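PDB 1W7C: lysyl oxidase, which probably oxidises primary amines, lysine side chains among them, to aldehydes, using a copper ion and a topaquinone cofactor formed from its own chain. Local coordinates for residues A[17-22]-A[308-313]; A[298-303]-A[382-387]. All coordinates share one frame; numbering follows the deposited sequence. Where two conformers were deposited one is given.

Interaction 1: residues A[17-22]-A[308-313]; sequences KTNIWT and GFYTSW
Trp-21 and Tyr-310 meet in the tightly packed middle of this contact, where an N-terminal loop lies against a strand of the copper amine oxidase domain. The corner of the indole, CZ3, stands over one face of the phenol ring, displaced toward the rim, 3.5 Å from CD1 of Tyr-310. The two side chains cross at about a right angle while their planes meet at 54°, an oblique pairing.

Asn-19 passes the same tyrosine in the reverse direction and uses both ends of its amide. Its CG, anti to the backbone N (chi1 -173°), lies 4.0 Å from CD2 of Tyr-310; from there ND2 donates to Thr-311 O at 2.9 Å through a nearly straight bond, the acceptor lying in the amide plane; Glu-299 O takes a further bond from ND2. OD1 of Asn-19 accepts from the backbone N of Trp-21 at 3.0 Å, an Asx turn within the type I beta turn 19-22. Bonds at both ends should fix the rotation of the amide. Ser-312 OG closes this part, donating to Trp-21 O over 2.7 Å from above the carbonyl plane.

The flanks are looser. A water joins Thr-22 and Thr-311, accepting from Thr-22 OG1 at 2.7 Å and donating to Thr-311 O. At the far flank CB of Lys-17 lies 3.4 Å from OH of Tyr-310, while the rest of this partly exposed chain, modelled in two conformers, leads away, NZ bonding to Tyr-71 O.

Helix 65-73 packs on Ile-20 and Trp-21, Tyr-322 of strand 318-326 stacks on the indole, and strand 307-314 is paired with both 301-304 and 318-326.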
# COMPACT_ATOMS: atom_id res chain seq x y z
N LYS A 17 -23.87 -24.44 -6.87
CA LYS A 17 -24.16 -25.38 -5.80
C LYS A 17 -24.83 -24.65 -4.65
O LYS A 17 -24.98 -23.43 -4.69
CB LYS A 17 -22.89 -26.06 -5.33
CG LYS A 17 -22.20 -26.90 -6.40
CD LYS A 17 -22.84 -28.28 -6.54
CE LYS A 17 -22.27 -29.12 -7.69
NZ LYS A 17 -22.48 -30.63 -7.49
N THR A 18 -25.25 -25.38 -3.63
CA THR A 18 -25.79 -24.84 -2.39
C THR A 18 -24.66 -24.27 -1.53
O THR A 18 -23.57 -24.87 -1.45
CB THR A 18 -26.47 -25.99 -1.60
OG1 THR A 18 -27.62 -26.45 -2.32
CG2 THR A 18 -27.03 -25.51 -0.26
N ASN A 19 -24.94 -23.19 -0.83
CA ASN A 19 -24.00 -22.66 0.12
C ASN A 19 -24.02 -23.48 1.41
O ASN A 19 -24.78 -23.21 2.36
CB ASN A 19 -24.33 -21.21 0.36
CG ASN A 19 -23.26 -20.52 1.24
OD1 ASN A 19 -22.53 -21.14 2.02
ND2 ASN A 19 -23.20 -19.21 1.12
N ILE A 20 -23.16 -24.49 1.44
CA ILE A 20 -23.07 -25.43 2.54
C ILE A 20 -22.36 -24.85 3.76
O ILE A 20 -22.22 -25.52 4.78
CB ILE A 20 -22.36 -26.74 2.07
CG1 ILE A 20 -21.00 -26.44 1.42
CG2 ILE A 20 -23.29 -27.47 1.08
CD1 ILE A 20 -20.14 -27.66 1.19
N TRP A 21 -21.90 -23.60 3.64
CA TRP A 21 -21.23 -22.91 4.73
C TRP A 21 -22.12 -21.88 5.40
O TRP A 21 -21.67 -21.22 6.33
CB TRP A 21 -19.93 -22.24 4.22
CG TRP A 21 -19.07 -23.15 3.42
CD1 TRP A 21 -18.15 -24.02 3.89
CD2 TRP A 21 -19.08 -23.31 2.00
NE1 TRP A 21 -17.55 -24.70 2.86
CE2 TRP A 21 -18.13 -24.30 1.68
CE3 TRP A 21 -19.81 -22.73 0.96
CZ2 TRP A 21 -17.84 -24.66 0.39
CZ3 TRP A 21 -19.54 -23.10 -0.34
CH2 TRP A 21 -18.57 -24.08 -0.62
N THR A 22 -23.35 -21.73 4.93
CA THR A 22 -24.15 -20.60 5.35
C THR A 22 -24.62 -20.74 6.81
O THR A 22 -24.74 -21.86 7.33
CB THR A 22 -25.35 -20.45 4.38
OG1 THR A 22 -25.88 -19.13 4.46
CG2 THR A 22 -26.50 -21.41 4.72
N GLY A 308 -16.02 -16.05 -9.03
CA GLY A 308 -17.16 -16.53 -8.30
C GLY A 308 -16.76 -16.89 -6.88
O GLY A 308 -15.61 -17.30 -6.64
N PHE A 309 -17.69 -16.78 -5.93
CA PHE A 309 -17.45 -17.18 -4.54
C PHE A 309 -18.74 -17.15 -3.75
O PHE A 309 -19.69 -16.50 -4.15
CB PHE A 309 -16.38 -16.30 -3.84
CG PHE A 309 -16.67 -14.83 -3.84
CD1 PHE A 309 -16.12 -14.02 -4.83
CD2 PHE A 309 -17.55 -14.25 -2.92
CE1 PHE A 309 -16.42 -12.66 -4.88
CE2 PHE A 309 -17.83 -12.87 -2.96
CZ PHE A 309 -17.27 -12.10 -3.94
N TYR A 310 -18.73 -17.85 -2.63
CA TYR A 310 -19.79 -17.80 -1.64
C TYR A 310 -19.31 -17.06 -0.43
O TYR A 310 -18.13 -17.15 -0.05
CB TYR A 310 -20.20 -19.21 -1.20
CG TYR A 310 -20.66 -20.12 -2.31
CD1 TYR A 310 -19.75 -20.84 -3.06
CD2 TYR A 310 -22.00 -20.36 -2.54
CE1 TYR A 310 -20.17 -21.70 -4.07
CE2 TYR A 310 -22.43 -21.22 -3.56
CZ TYR A 310 -21.50 -21.90 -4.29
OH TYR A 310 -21.92 -22.75 -5.30
N THR A 311 -20.22 -16.36 0.24
CA THR A 311 -19.91 -15.76 1.54
C THR A 311 -20.66 -16.48 2.67
O THR A 311 -21.67 -17.14 2.46
CB THR A 311 -20.29 -14.27 1.61
OG1 THR A 311 -21.71 -14.16 1.53
CG2 THR A 311 -19.67 -13.44 0.47
N SER A 312 -20.08 -16.39 3.84
CA SER A 312 -20.64 -16.91 5.06
C SER A 312 -20.37 -15.92 6.17
O SER A 312 -19.41 -15.17 6.11
CB SER A 312 -20.01 -18.28 5.40
OG SER A 312 -20.59 -18.79 6.58
N TRP A 313 -21.21 -15.96 7.20
CA TRP A 313 -21.11 -15.01 8.32
C TRP A 313 -21.15 -15.74 9.65
O TRP A 313 -22.02 -16.60 9.87
CB TRP A 313 -22.29 -14.04 8.24
CG TRP A 313 -22.14 -12.89 9.19
CD1 TRP A 313 -22.57 -12.83 10.50
CD2 TRP A 313 -21.54 -11.63 8.91
NE1 TRP A 313 -22.25 -11.61 11.04
CE2 TRP A 313 -21.61 -10.86 10.08
CE3 TRP A 313 -20.95 -11.06 7.76
CZ2 TRP A 313 -21.13 -9.56 10.15
CZ3 TRP A 313 -20.49 -9.75 7.83
CH2 TRP A 313 -20.57 -9.02 9.01
O HOH W 1 -24.17 -17.15 3.76

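Interaction 2: residues A[298-303]-A[382-387]; sequences DEEYFS and FTTDTF. Unlike the reference sequence in segment 298-303: Asp-298 (reference Glu). With NAG (2-acetamido-2-deoxy-beta-D-glucopyranose), chain T.
First torsions of -67° at Phe-302 and -65° at Phe-382 set each CG anti to its own carbonyl carbon, and the two rings reach toward each other tip to tip. The result is a T-shaped pair, with planes at 85° and centroids 5.0 Å apart. Phe-302 supplies the edge and Phe-382 the face: CZ of Phe-302 sits over the centre of the Phe-382 ring, 3.7 Å above its plane, while CE2 of Phe-302 comes to 3.5 Å from CZ of Phe-382.

Beside the rings the contact turns polar and indirect. Glu-300, in a left-handed backbone conformation as the first residue of a G1 beta bulge with Tyr-301 opposite Asp-296, extends its carboxylate toward the other strand. A water donates to Glu-300 OE2 at 2.8 Å and to Thr-383 O at 2.9 Å, bridging the segments. The other oxygen, OE1, is hydrogen-bonded to Tyr-399, so each carboxylate oxygen has a partner. On the outer side, Thr-383 CG2 lies 3.6 Å from O5 of the glycan sugar carried by Asn-394.

An alanine in place of Phe-382 would probably open a gap beside Phe-302, whose ring edge would lose its aromatic face, and also deprive Tyr-295 and Tyr-399 of a ring neighbour.

Strands 301-304 and 380-388 are not paired with each other; the segments meet here through the phenylalanine rings and the water bridge. The former strand lies between 294-296 and 307-314, the latter pairs with 391-405, and Tyr-399 of that strand packs on both phenylalanines.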
# COMPACT_ATOMS: atom_id res chain seq x y z
N ASP A 298 -30.39 -16.09 -2.35
CA ASP A 298 -30.63 -17.17 -1.39
C ASP A 298 -29.33 -17.87 -0.98
O ASP A 298 -29.18 -18.30 0.15
CB ASP A 298 -31.60 -18.22 -1.96
CG ASP A 298 -33.03 -17.79 -1.91
OD1 ASP A 298 -33.36 -16.64 -1.52
OD2 ASP A 298 -33.92 -18.58 -2.26
N GLU A 299 -28.38 -17.97 -1.92
CA GLU A 299 -27.16 -18.71 -1.67
C GLU A 299 -25.95 -17.83 -1.32
O GLU A 299 -24.90 -18.36 -0.99
CB GLU A 299 -26.82 -19.62 -2.85
CG GLU A 299 -27.89 -20.63 -3.23
CD GLU A 299 -28.25 -21.59 -2.12
OE1 GLU A 299 -27.47 -21.84 -1.18
OE2 GLU A 299 -29.36 -22.14 -2.16
N GLU A 300 -26.12 -16.53 -1.37
CA GLU A 300 -25.02 -15.59 -1.16
C GLU A 300 -23.77 -16.04 -1.98
O GLU A 300 -22.66 -16.14 -1.49
CB GLU A 300 -24.69 -15.40 0.35
CG GLU A 300 -25.77 -14.46 0.92
CD GLU A 300 -25.61 -14.29 2.41
OE1 GLU A 300 -25.04 -13.27 2.86
OE2 GLU A 300 -26.01 -15.25 3.13
N TYR A 301 -24.06 -16.25 -3.26
CA TYR A 301 -23.05 -16.54 -4.27
C TYR A 301 -22.96 -15.32 -5.18
O TYR A 301 -23.98 -14.74 -5.56
CB TYR A 301 -23.44 -17.78 -5.08
CG TYR A 301 -22.50 -18.05 -6.23
CD1 TYR A 301 -21.30 -18.74 -6.03
CD2 TYR A 301 -22.79 -17.62 -7.51
CE1 TYR A 301 -20.43 -18.97 -7.07
CE2 TYR A 301 -21.91 -17.84 -8.56
CZ TYR A 301 -20.74 -18.54 -8.35
OH TYR A 301 -19.85 -18.76 -9.38
N PHE A 302 -21.72 -14.90 -5.47
CA PHE A 302 -21.44 -13.67 -6.21
C PHE A 302 -20.58 -13.99 -7.42
O PHE A 302 -19.72 -14.85 -7.35
CB PHE A 302 -20.67 -12.71 -5.28
CG PHE A 302 -21.51 -12.22 -4.16
CD1 PHE A 302 -21.61 -12.94 -2.99
CD2 PHE A 302 -22.29 -11.08 -4.30
CE1 PHE A 302 -22.49 -12.53 -1.99
CE2 PHE A 302 -23.14 -10.68 -3.31
CZ PHE A 302 -23.24 -11.38 -2.17
N SER A 303 -20.87 -13.32 -8.55
CA SER A 303 -20.08 -13.41 -9.77
C SER A 303 -19.74 -12.00 -10.27
O SER A 303 -20.56 -11.09 -10.28
CB SER A 303 -20.82 -14.21 -10.89
OG SER A 303 -21.87 -13.49 -11.45
N PHE A 382 -26.24 -6.60 2.05
CA PHE A 382 -26.66 -7.96 2.40
C PHE A 382 -26.89 -8.14 3.88
O PHE A 382 -26.20 -7.55 4.70
CB PHE A 382 -25.61 -8.98 1.85
CG PHE A 382 -25.61 -8.95 0.35
CD1 PHE A 382 -24.84 -8.03 -0.34
CD2 PHE A 382 -26.53 -9.72 -0.37
CE1 PHE A 382 -24.96 -7.90 -1.72
CE2 PHE A 382 -26.64 -9.61 -1.75
CZ PHE A 382 -25.84 -8.72 -2.43
N THR A 383 -27.91 -8.94 4.18
CA THR A 383 -28.35 -9.22 5.53
C THR A 383 -27.74 -10.54 5.98
O THR A 383 -27.74 -11.53 5.22
CB THR A 383 -29.89 -9.34 5.52
OG1 THR A 383 -30.46 -8.09 5.13
CG2 THR A 383 -30.41 -9.63 6.91
N THR A 384 -27.25 -10.56 7.21
CA THR A 384 -26.73 -11.75 7.85
C THR A 384 -27.37 -11.91 9.22
O THR A 384 -28.12 -11.06 9.65
CB THR A 384 -25.19 -11.69 8.00
OG1 THR A 384 -24.85 -10.56 8.82
CG2 THR A 384 -24.53 -11.50 6.64
N ASP A 385 -27.01 -12.98 9.93
CA ASP A 385 -27.63 -13.23 11.23
C ASP A 385 -26.70 -13.95 12.15
O ASP A 385 -25.68 -14.53 11.73
CB ASP A 385 -28.95 -14.01 11.05
CG ASP A 385 -28.79 -15.17 10.12
OD1 ASP A 385 -28.04 -16.13 10.46
OD2 ASP A 385 -29.39 -15.19 9.02
N THR A 386 -26.99 -13.82 13.45
CA THR A 386 -26.30 -14.54 14.50
C THR A 386 -27.35 -14.95 15.54
O THR A 386 -28.49 -14.49 15.52
CB THR A 386 -25.24 -13.65 15.21
OG1 THR A 386 -25.89 -12.46 15.68
CG2 THR A 386 -24.12 -13.22 14.25
N PHE A 387 -26.91 -15.77 16.48
CA PHE A 387 -27.71 -16.14 17.65
C PHE A 387 -26.88 -16.01 18.91
O PHE A 387 -25.78 -16.55 18.99
CB PHE A 387 -28.23 -17.59 17.54
CG PHE A 387 -28.99 -18.04 18.76
CD1 PHE A 387 -28.35 -18.68 19.80
CD2 PHE A 387 -30.33 -17.74 18.89
CE1 PHE A 387 -29.05 -19.06 20.93
CE2 PHE A 387 -31.04 -18.11 20.00
CZ PHE A 387 -30.40 -18.76 21.03
C1 NAG T . -33.88 -10.72 8.01
C2 NAG T . -35.29 -11.36 8.04
C3 NAG T . -35.78 -11.67 6.63
C4 NAG T . -35.73 -10.41 5.78
C5 NAG T . -34.33 -9.77 5.88
C6 NAG T . -34.28 -8.44 5.12
C7 NAG T . -36.15 -12.64 9.91
C8 NAG T . -36.60 -14.03 10.27
N2 NAG T . -35.33 -12.56 8.86
O3 NAG T . -37.12 -12.15 6.65
O4 NAG T . -36.08 -10.72 4.45
O5 NAG T . -34.01 -9.54 7.24
O6 NAG T . -35.06 -7.49 5.82
O7 NAG T . -36.52 -11.67 10.58
O HOH W 2 -27.27 -14.36 5.42

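Followed from the N terminus, the chain first supplies 17-22, in the loop between strand 11-12 and helix 26-39, and interaction 1 closes on it 286 residues further on, at strand 307-314. Interaction 2 starts just before that strand, at 298-303, and closes a shorter excursion at 382-387. The segments alternate, so the two closures cross rather than nest. They are coupled directly: strands 301-304 and 307-314 are successive, antiparallel neighbours, joined by a backbone bond between Phe-302 and Phe-309. Trp-313 also packs on Thr-384. Together they tie the N-terminal loop to one side of this strand pair and strand 380-388 to another.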